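Local coordinates for protein 303aa long hypothetical esterase (Sulfolobus tokodaii, PDB 3AIN) that probably hydrolyses carboxylic ester bonds as a heat-stable, dimeric carboxylesterase of the hormone-sensitive lipase-like group with an alpha/beta hydrolase fold, at residues 56-61 against 298-303; 146-151 against 188-193. The protein carries 1 engineered substitution. All blocks are in the same frame, centred on the assembly; numbering follows the deposited sequence.

Contact 1 of 2, residues 56-61 against 298-303; sequences LTPREE and FFPFIE
T57 and P300 carry the apolar contact between two loops, 56-61 and 298-303. The methyl CG2 of T57 lies only 3.3 Å from CG of P300, tighter than ordinary van der Waals contact, and the two side chains cross at about a right angle. T57 holds CG2 anti to its backbone N and OG1 beside that N (chi1 -60°), which presents the methyl to the proline ring. The same methyl approaches the F299 ring obliquely, 4.3 Å from CZ. P58 adds a looser touch, CD to CB of P300 at 4.3 Å.

Within 298-303 the proline covers part of the phenylalanine: CD of P300 lies 3.3 Å above one face of the F299 ring, offset toward the rim. F299 is buried against A115 of helix 110-120 and R306 and I309 of helix 303-321.

Backbone bonding tightens the turn, since O of F298 accepts from N of F301 (3.0 Å) and N of I302 (2.9 Å). I302 is the N-cap of helix 303-321.

The charged groups of 56-61 pair with neighbouring helices: E60 with R306 of helix 303-321 and R59 with D110 of helix 110-120. The loop between helix 43-54 and strand 64-71 thus meets the loop before helix 303-321 through apolar groups alone, with ionic pairing beside the contact.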
ATOM      1  N   LEU A  56      11.844  21.567  10.076  1.00 28.08           N
ATOM      2  CA  LEU A  56      12.961  20.832   9.546  1.00 35.71           C
ATOM      3  C   LEU A  56      12.507  20.031   8.355  1.00 35.76           C
ATOM      4  O   LEU A  56      13.310  19.558   7.636  1.00 40.13           O
ATOM      5  CB  LEU A  56      13.471  19.859  10.591  1.00 20.00           C
ATOM      6  CG  LEU A  56      14.062  20.472  11.834  1.00 20.00           C
ATOM      7  CD1 LEU A  56      14.889  19.479  12.571  1.00 20.00           C
ATOM      8  CD2 LEU A  56      14.826  21.675  11.515  1.00 20.00           C
ATOM      9  N   THR A  57      11.207  19.863   8.208  1.00 31.73           N
ATOM     10  CA  THR A  57      10.594  19.003   7.212  1.00 31.36           C
ATOM     11  C   THR A  57      10.152  19.827   6.012  1.00 30.91           C
ATOM     12  O   THR A  57       9.452  20.771   6.177  1.00 31.20           O
ATOM     13  CB  THR A  57       9.367  18.354   7.766  1.00 32.48           C
ATOM     14  OG1 THR A  57       9.693  17.555   8.903  1.00 41.33           O
ATOM     15  CG2 THR A  57       8.730  17.520   6.728  1.00 30.58           C
ATOM     16  N   PRO A  58      10.548  19.480   4.796  1.00 29.13           N
ATOM     17  CA  PRO A  58      10.202  20.349   3.663  1.00 27.50           C
ATOM     18  C   PRO A  58       8.733  20.433   3.433  1.00 28.03           C
ATOM     19  O   PRO A  58       8.051  19.462   3.604  1.00 27.35           O
ATOM     20  CB  PRO A  58      10.885  19.690   2.486  1.00 31.39           C
ATOM     21  CG  PRO A  58      11.997  18.954   3.084  1.00 33.32           C
ATOM     22  CD  PRO A  58      11.476  18.421   4.391  1.00 28.33           C
ATOM     23  N   ARG A  59       8.274  21.622   3.105  1.00 25.58           N
ATOM     24  CA  ARG A  59       6.865  21.855   2.786  1.00 22.76           C
ATOM     25  C   ARG A  59       6.710  21.926   1.274  1.00 23.26           C
ATOM     26  O   ARG A  59       7.233  22.851   0.649  1.00 28.05           O
ATOM     27  CB  ARG A  59       6.381  23.169   3.428  1.00 19.79           C
ATOM     28  CG  ARG A  59       6.172  23.064   4.944  1.00 25.70           C
ATOM     29  CD  ARG A  59       6.034  24.422   5.616  1.00 21.30           C
ATOM     30  NE  ARG A  59       5.445  24.326   6.959  1.00 19.64           N
ATOM     31  CZ  ARG A  59       6.106  23.928   8.044  1.00 27.86           C
ATOM     32  NH1 ARG A  59       7.358  23.514   7.940  1.00 28.37           N
ATOM     33  NH2 ARG A  59       5.459  23.767   9.191  1.00 23.67           N
ATOM     34  N   GLU A  60       6.117  20.886   0.683  1.00 18.63           N
ATOM     35  CA  GLU A  60       5.829  20.864  -0.757  1.00 17.57           C
ATOM     36  C   GLU A  60       4.982  22.056  -1.139  1.00 19.26           C
ATOM     37  O   GLU A  60       3.976  22.350  -0.486  1.00 17.86           O
ATOM     38  CB  GLU A  60       5.114  19.559  -1.148  1.00 20.13           C
ATOM     39  CG  GLU A  60       5.994  18.330  -1.007  1.00 18.97           C
ATOM     40  CD  GLU A  60       5.310  17.041  -1.403  1.00 25.82           C
ATOM     41  OE1 GLU A  60       4.225  17.075  -2.033  1.00 17.56           O
ATOM     42  OE2 GLU A  60       5.978  15.996  -1.295  1.00 29.55           O
ATOM     43  N   GLU A  61       5.281  22.643  -2.303  1.00 18.23           N
ATOM     44  CA  GLU A  61       4.397  23.627  -2.885  1.00 20.92           C
ATOM     45  C   GLU A  61       3.055  22.979  -3.221  1.00 17.21           C
ATOM     46  O   GLU A  61       2.999  21.889  -3.785  1.00 19.86           O
ATOM     47  CB  GLU A  61       5.023  24.186  -4.178  1.00 23.17           C
ATOM     48  CG  GLU A  61       4.515  25.556  -4.572  1.00 39.43           C
ATOM     49  CD  GLU A  61       5.359  26.196  -5.666  1.00 57.58           C
ATOM     50  OE1 GLU A  61       6.599  26.260  -5.509  1.00 52.81           O
ATOM     51  OE2 GLU A  61       4.789  26.559  -6.716  1.00 60.54           O
ATOM     52  N   PHE A 298       6.905  10.968   9.414  1.00 13.96           N
ATOM     53  CA  PHE A 298       8.335  11.025   9.117  1.00 17.28           C
ATOM     54  C   PHE A 298       8.671  10.656   7.672  1.00 17.38           C
ATOM     55  O   PHE A 298       9.809  10.291   7.383  1.00 16.86           O
ATOM     56  CB  PHE A 298       9.106  10.156  10.113  1.00 18.02           C
ATOM     57  CG  PHE A 298       8.842  10.522  11.538  1.00 22.87           C
ATOM     58  CD1 PHE A 298       9.242  11.755  12.026  1.00 35.10           C
ATOM     59  CD2 PHE A 298       8.142   9.669  12.368  1.00 32.47           C
ATOM     60  CE1 PHE A 298       8.907  12.150  13.300  1.00 38.70           C
ATOM     61  CE2 PHE A 298       7.830  10.048  13.659  1.00 40.21           C
ATOM     62  CZ  PHE A 298       8.151  11.316  14.097  1.00 31.65           C
ATOM     63  N   PHE A 299       7.747  10.949   6.750  1.00 14.75           N
ATOM     64  CA  PHE A 299       7.928  10.622   5.335  1.00 15.26           C
ATOM     65  C   PHE A 299       9.205  11.145   4.680  1.00 16.62           C
ATOM     66  O   PHE A 299       9.680  10.537   3.737  1.00 17.15           O
ATOM     67  CB  PHE A 299       6.696  11.002   4.494  1.00 15.94           C
ATOM     68  CG  PHE A 299       6.454  12.491   4.402  1.00 15.84           C
ATOM     69  CD1 PHE A 299       6.946  13.223   3.326  1.00 18.38           C
ATOM     70  CD2 PHE A 299       5.690  13.145   5.357  1.00 13.18           C
ATOM     71  CE1 PHE A 299       6.716  14.590   3.237  1.00 18.35           C
ATOM     72  CE2 PHE A 299       5.483  14.523   5.306  1.00 16.97           C
ATOM     73  CZ  PHE A 299       5.991  15.250   4.232  1.00 18.67           C
ATOM     74  N   PRO A 300       9.709  12.322   5.103  1.00 22.07           N
ATOM     75  CA  PRO A 300      10.909  12.820   4.425  1.00 23.23           C
ATOM     76  C   PRO A 300      12.098  11.888   4.596  1.00 23.71           C
ATOM     77  O   PRO A 300      13.037  11.953   3.811  1.00 28.99           O
ATOM     78  CB  PRO A 300      11.184  14.166   5.126  1.00 23.94           C
ATOM     79  CG  PRO A 300       9.877  14.593   5.654  1.00 26.77           C
ATOM     80  CD  PRO A 300       9.189  13.301   6.076  1.00 21.61           C
ATOM     81  N   PHE A 301      12.111  11.095   5.657  1.00 21.35           N
ATOM     82  CA  PHE A 301      13.273  10.258   5.909  1.00 27.96           C
ATOM     83  C   PHE A 301      12.992   8.797   6.189  1.00 24.52           C
ATOM     84  O   PHE A 301      13.926   7.999   6.284  1.00 25.07           O
ATOM     85  CB  PHE A 301      14.147  10.837   7.016  1.00 32.38           C
ATOM     86  CG  PHE A 301      13.382  11.519   8.097  1.00 38.60           C
ATOM     87  CD1 PHE A 301      13.122  12.881   8.017  1.00 47.08           C
ATOM     88  CD2 PHE A 301      13.101  10.857   9.278  1.00 49.25           C
ATOM     89  CE1 PHE A 301      12.458  13.535   9.032  1.00 51.25           C
ATOM     90  CE2 PHE A 301      12.460  11.512  10.316  1.00 53.69           C
ATOM     91  CZ  PHE A 301      12.122  12.849  10.183  1.00 56.41           C
ATOM     92  N   ILE A 302      11.712   8.432   6.263  1.00 18.71           N
ATOM     93  CA  ILE A 302      11.318   7.022   6.302  1.00 15.85           C
ATOM     94  C   ILE A 302      10.548   6.769   5.008  1.00 16.55           C
ATOM     95  O   ILE A 302       9.434   7.276   4.821  1.00 15.00           O
ATOM     96  CB  ILE A 302      10.416   6.723   7.514  1.00 17.71           C
ATOM     97  CG1 ILE A 302      11.153   7.048   8.821  1.00 19.30           C
ATOM     98  CG2 ILE A 302       9.957   5.244   7.534  1.00 16.77           C
ATOM     99  CD1 ILE A 302      10.341   6.821  10.053  1.00 35.71           C
ATOM    100  N   GLU A 303      11.190   6.074   4.083  1.00 13.25           N
ATOM    101  CA  GLU A 303      10.674   5.998   2.716  1.00 13.51           C
ATOM    102  C   GLU A 303       9.321   5.293   2.676  1.00 12.70           C
ATOM    103  O   GLU A 303       8.456   5.620   1.847  1.00 12.32           O
ATOM    104  CB  GLU A 303      11.677   5.274   1.808  1.00 15.51           C
ATOM    105  CG  GLU A 303      11.340   5.358   0.329  1.00 16.20           C
ATOM    106  CD  GLU A 303      11.474   6.773  -0.231  1.00 27.11           C
ATOM    107  OE1 GLU A 303      11.822   7.705   0.539  1.00 27.11           O
ATOM    108  OE2 GLU A 303      10.931   7.000  -1.322  1.00 25.08           O
TER

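Contact 2 of 2, residues 146-151 against 188-193; sequences DALKWV and IKLKYQ
L148 turns its CG anti to the backbone N (chi1 180°), carrying both methyls from helix 139-153 toward 188-193. I188 places CG2 anti to its own N and CG1 beside it (chi1 -70°), and this sets CG2 before the leucine. The two side chains reach toward each other tip to tip, with CD1 of L148 4.1 Å from CG2 of I188.

L190 meets the same leucine at a slant. Its CD2 methyl lies 3.9 Å from CD2 of L148 and 4.2 Å from CD1 of L148, so one methyl touches both branches. L148 is therefore shared between two residues of 188-193, with CD1 meeting both and CD2 meeting L190. These separations describe ordinary van der Waals packing without strain.

K149 widens the patch with the aliphatic part of its chain: its CG lies 4.3 Å from CD1 of I188. Its end leads away from 188-193, and NZ forms a salt bridge with OD1 of D146 at 3.1 Å, one helical turn back. The lysine thus lends methylene surface to the isoleucine, while its ammonium pairs with D146 of the same helix. The second carboxylate oxygen of D146, OD2, is hydrogen-bonded to S73.

Segment 188-193 leads from helix 171-185 into strand 192-196, within the beta-alpha-beta crossover from the adjacent parallel strand 164-169, a unit of the alpha/beta hydrolase fold. The contact joins this connection to helix 139-153. S183 of helix 171-185 touches L148, I188 and L190 alike, and T179 also packs on L148. Toward the central sheet, L148 rests on V94 and Y96 of strand 92-96, while A147 and W150 pack against strand 64-71.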
ATOM      1  N   ASP A 146     -18.388  18.772  13.754  1.00 15.74           N
ATOM      2  CA  ASP A 146     -18.933  20.090  13.353  1.00 15.58           C
ATOM      3  C   ASP A 146     -18.185  20.572  12.103  1.00 17.92           C
ATOM      4  O   ASP A 146     -18.798  21.103  11.171  1.00 16.49           O
ATOM      5  CB  ASP A 146     -18.747  21.130  14.468  1.00 16.55           C
ATOM      6  CG  ASP A 146     -19.743  20.958  15.617  1.00 17.15           C
ATOM      7  OD1 ASP A 146     -20.665  20.115  15.511  1.00 17.75           O
ATOM      8  OD2 ASP A 146     -19.569  21.638  16.637  1.00 19.86           O
ATOM      9  N   ALA A 147     -16.860  20.407  12.089  1.00 14.19           N
ATOM     10  CA  ALA A 147     -16.080  20.770  10.884  1.00 11.97           C
ATOM     11  C   ALA A 147     -16.482  19.951   9.668  1.00 15.53           C
ATOM     12  O   ALA A 147     -16.620  20.499   8.567  1.00 13.75           O
ATOM     13  CB  ALA A 147     -14.544  20.640  11.169  1.00 14.46           C
ATOM     14  N   LEU A 148     -16.649  18.645   9.822  1.00 12.22           N
ATOM     15  CA  LEU A 148     -17.040  17.849   8.682  1.00 12.99           C
ATOM     16  C   LEU A 148     -18.394  18.280   8.124  1.00 13.21           C
ATOM     17  O   LEU A 148     -18.554  18.426   7.011  1.00 14.40           O
ATOM     18  CB  LEU A 148     -17.077  16.378   9.042  1.00 20.00           C
ATOM     19  CG  LEU A 148     -17.470  15.352   7.999  1.00 20.00           C
ATOM     20  CD1 LEU A 148     -18.903  15.433   7.832  1.00 20.00           C
ATOM     21  CD2 LEU A 148     -16.809  15.572   6.702  1.00 20.00           C
ATOM     22  N   LYS A 149     -19.350  18.438   9.001  1.00 15.16           N
ATOM     23  CA  LYS A 149     -20.686  18.806   8.587  1.00 17.34           C
ATOM     24  C   LYS A 149     -20.668  20.151   7.872  1.00 16.07           C
ATOM     25  O   LYS A 149     -21.270  20.308   6.909  1.00 17.17           O
ATOM     26  CB  LYS A 149     -21.633  18.852   9.779  1.00 19.80           C
ATOM     27  CG  LYS A 149     -23.031  19.315   9.501  1.00 23.32           C
ATOM     28  CD  LYS A 149     -23.860  19.259  10.807  1.00 30.42           C
ATOM     29  CE  LYS A 149     -23.514  20.363  11.863  1.00 48.35           C
ATOM     30  NZ  LYS A 149     -22.746  20.071  13.181  1.00 31.51           N
ATOM     31  N   TRP A 150     -19.951  21.107   8.417  1.00 15.92           N
ATOM     32  CA  TRP A 150     -19.819  22.373   7.737  1.00 15.58           C
ATOM     33  C   TRP A 150     -19.164  22.205   6.367  1.00 17.68           C
ATOM     34  O   TRP A 150     -19.589  22.777   5.405  1.00 17.88           O
ATOM     35  CB  TRP A 150     -19.056  23.391   8.597  1.00 16.68           C
ATOM     36  CG  TRP A 150     -18.965  24.773   8.006  1.00 16.63           C
ATOM     37  CD1 TRP A 150     -19.803  25.815   8.235  1.00 18.27           C
ATOM     38  CD2 TRP A 150     -17.974  25.259   7.103  1.00 15.84           C
ATOM     39  NE1 TRP A 150     -19.403  26.915   7.529  1.00 15.90           N
ATOM     40  CE2 TRP A 150     -18.295  26.589   6.809  1.00 14.85           C
ATOM     41  CE3 TRP A 150     -16.895  24.688   6.467  1.00 16.20           C
ATOM     42  CZ2 TRP A 150     -17.545  27.338   5.959  1.00 18.18           C
ATOM     43  CZ3 TRP A 150     -16.161  25.437   5.636  1.00 18.15           C
ATOM     44  CH2 TRP A 150     -16.470  26.753   5.397  1.00 22.88           C
ATOM     45  N   VAL A 151     -18.084  21.427   6.302  1.00 14.42           N
ATOM     46  CA  VAL A 151     -17.472  21.236   4.987  1.00 14.16           C
ATOM     47  C   VAL A 151     -18.434  20.581   3.990  1.00 12.96           C
ATOM     48  O   VAL A 151     -18.497  20.971   2.825  1.00 15.99           O
ATOM     49  CB  VAL A 151     -16.132  20.432   5.063  1.00 14.17           C
ATOM     50  CG1 VAL A 151     -15.639  20.108   3.659  1.00 15.80           C
ATOM     51  CG2 VAL A 151     -15.084  21.278   5.775  1.00 12.85           C
ATOM     52  N   ILE A 188     -25.284  11.938   6.316  1.00 24.17           N
ATOM     53  CA  ILE A 188     -24.246  12.618   5.558  1.00 20.70           C
ATOM     54  C   ILE A 188     -23.426  11.543   4.883  1.00 22.48           C
ATOM     55  O   ILE A 188     -23.017  10.591   5.546  1.00 23.58           O
ATOM     56  CB  ILE A 188     -23.320  13.413   6.491  1.00 18.66           C
ATOM     57  CG1 ILE A 188     -24.066  14.616   7.070  1.00 25.03           C
ATOM     58  CG2 ILE A 188     -22.026  13.813   5.771  1.00 21.55           C
ATOM     59  CD1 ILE A 188     -23.335  15.250   8.244  1.00 26.92           C
ATOM     60  N   LYS A 189     -23.389  11.580   3.552  1.00 23.29           N
ATOM     61  CA  LYS A 189     -22.877  10.471   2.762  1.00 24.11           C
ATOM     62  C   LYS A 189     -21.451  10.785   2.326  1.00 23.30           C
ATOM     63  O   LYS A 189     -21.237  11.458   1.324  1.00 23.19           O
ATOM     64  CB  LYS A 189     -23.753  10.237   1.524  1.00 31.40           C
ATOM     65  CG  LYS A 189     -25.150   9.729   1.851  1.00 36.91           C
ATOM     66  CD  LYS A 189     -26.192  10.287   0.889  1.00 48.62           C
ATOM     67  CE  LYS A 189     -27.580  10.271   1.520  1.00 51.98           C
ATOM     68  NZ  LYS A 189     -28.578   9.595   0.647  1.00 58.74           N
ATOM     69  N   LEU A 190     -20.481  10.253   3.067  1.00 18.18           N
ATOM     70  CA  LEU A 190     -19.074  10.439   2.738  1.00 14.64           C
ATOM     71  C   LEU A 190     -18.602   9.398   1.724  1.00 15.59           C
ATOM     72  O   LEU A 190     -19.067   8.257   1.740  1.00 17.73           O
ATOM     73  CB  LEU A 190     -18.253  10.269   4.020  1.00 15.99           C
ATOM     74  CG  LEU A 190     -18.682  11.161   5.177  1.00 19.34           C
ATOM     75  CD1 LEU A 190     -17.834  10.817   6.420  1.00 21.26           C
ATOM     76  CD2 LEU A 190     -18.465  12.607   4.765  1.00 25.96           C
ATOM     77  N   LYS A 191     -17.550   9.746   0.991  1.00 14.83           N
ATOM     78  CA  LYS A 191     -17.022   8.885  -0.064  1.00 15.45           C
ATOM     79  C   LYS A 191     -16.105   7.811   0.511  1.00 16.20           C
ATOM     80  O   LYS A 191     -15.986   6.739  -0.071  1.00 15.58           O
ATOM     81  CB  LYS A 191     -16.255   9.696  -1.112  1.00 17.44           C
ATOM     82  CG  LYS A 191     -17.133  10.570  -2.029  1.00 23.85           C
ATOM     83  CD  LYS A 191     -18.387   9.839  -2.468  1.00 30.65           C
ATOM     84  CE  LYS A 191     -19.336  10.795  -3.194  1.00 35.28           C
ATOM     85  NZ  LYS A 191     -19.146  10.708  -4.664  1.00 44.06           N
ATOM     86  N   TYR A 192     -15.348   8.161   1.553  1.00 12.98           N
ATOM     87  CA  TYR A 192     -14.214   7.322   1.938  1.00 12.91           C
ATOM     88  C   TYR A 192     -13.696   7.749   3.321  1.00 12.81           C
ATOM     89  O   TYR A 192     -13.926   8.880   3.766  1.00 12.14           O
ATOM     90  CB  TYR A 192     -13.101   7.487   0.892  1.00 13.08           C
ATOM     91  CG  TYR A 192     -12.156   6.298   0.772  1.00 12.14           C
ATOM     92  CD1 TYR A 192     -12.492   5.191  -0.010  1.00 15.47           C
ATOM     93  CD2 TYR A 192     -10.941   6.289   1.440  1.00 12.47           C
ATOM     94  CE1 TYR A 192     -11.623   4.092  -0.133  1.00 16.61           C
ATOM     95  CE2 TYR A 192     -10.083   5.181   1.348  1.00 13.42           C
ATOM     96  CZ  TYR A 192     -10.413   4.116   0.530  1.00 14.81           C
ATOM     97  OH  TYR A 192      -9.566   3.010   0.424  1.00 11.91           O
ATOM     98  N   GLN A 193     -13.021   6.838   4.007  1.00 11.66           N
ATOM     99  CA  GLN A 193     -12.323   7.216   5.248  1.00  8.99           C
ATOM    100  C   GLN A 193     -10.904   6.619   5.209  1.00 10.16           C
ATOM    101  O   GLN A 193     -10.726   5.439   4.922  1.00 11.99           O
ATOM    102  CB  GLN A 193     -13.098   6.723   6.486  1.00 11.44           C
ATOM    103  CG  GLN A 193     -13.413   5.216   6.486  1.00 14.37           C
ATOM    104  CD  GLN A 193     -14.241   4.796   7.697  1.00 13.84           C
ATOM    105  OE1 GLN A 193     -13.975   5.226   8.816  1.00 11.74           O
ATOM    106  NE2 GLN A 193     -15.293   3.993   7.462  1.00 12.62           N
TER

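How the contacts relate
The two contacts lie on opposite sides of the chain's centre, their own centres 28 Å apart and their nearest atoms about 18 Å apart, without touching. Along the chain contact 2 is nested within the loop closed by contact 1: 56-61, then 146-151 and 188-193, then 298-303. Contact 1 joins the approach to strand 64-71, at one outer end of the central sheet within this chain, to the start of helix 303-321. Contact 2 joins helix 139-153, which packs on that sheet, to the segment leading into strand 192-196. Helix 303-321 reaches both surroundings, through R306 near contact 1 and V315, L316 and V319 against Y192, linking sequence-distant parts of one alpha/beta hydrolase fold.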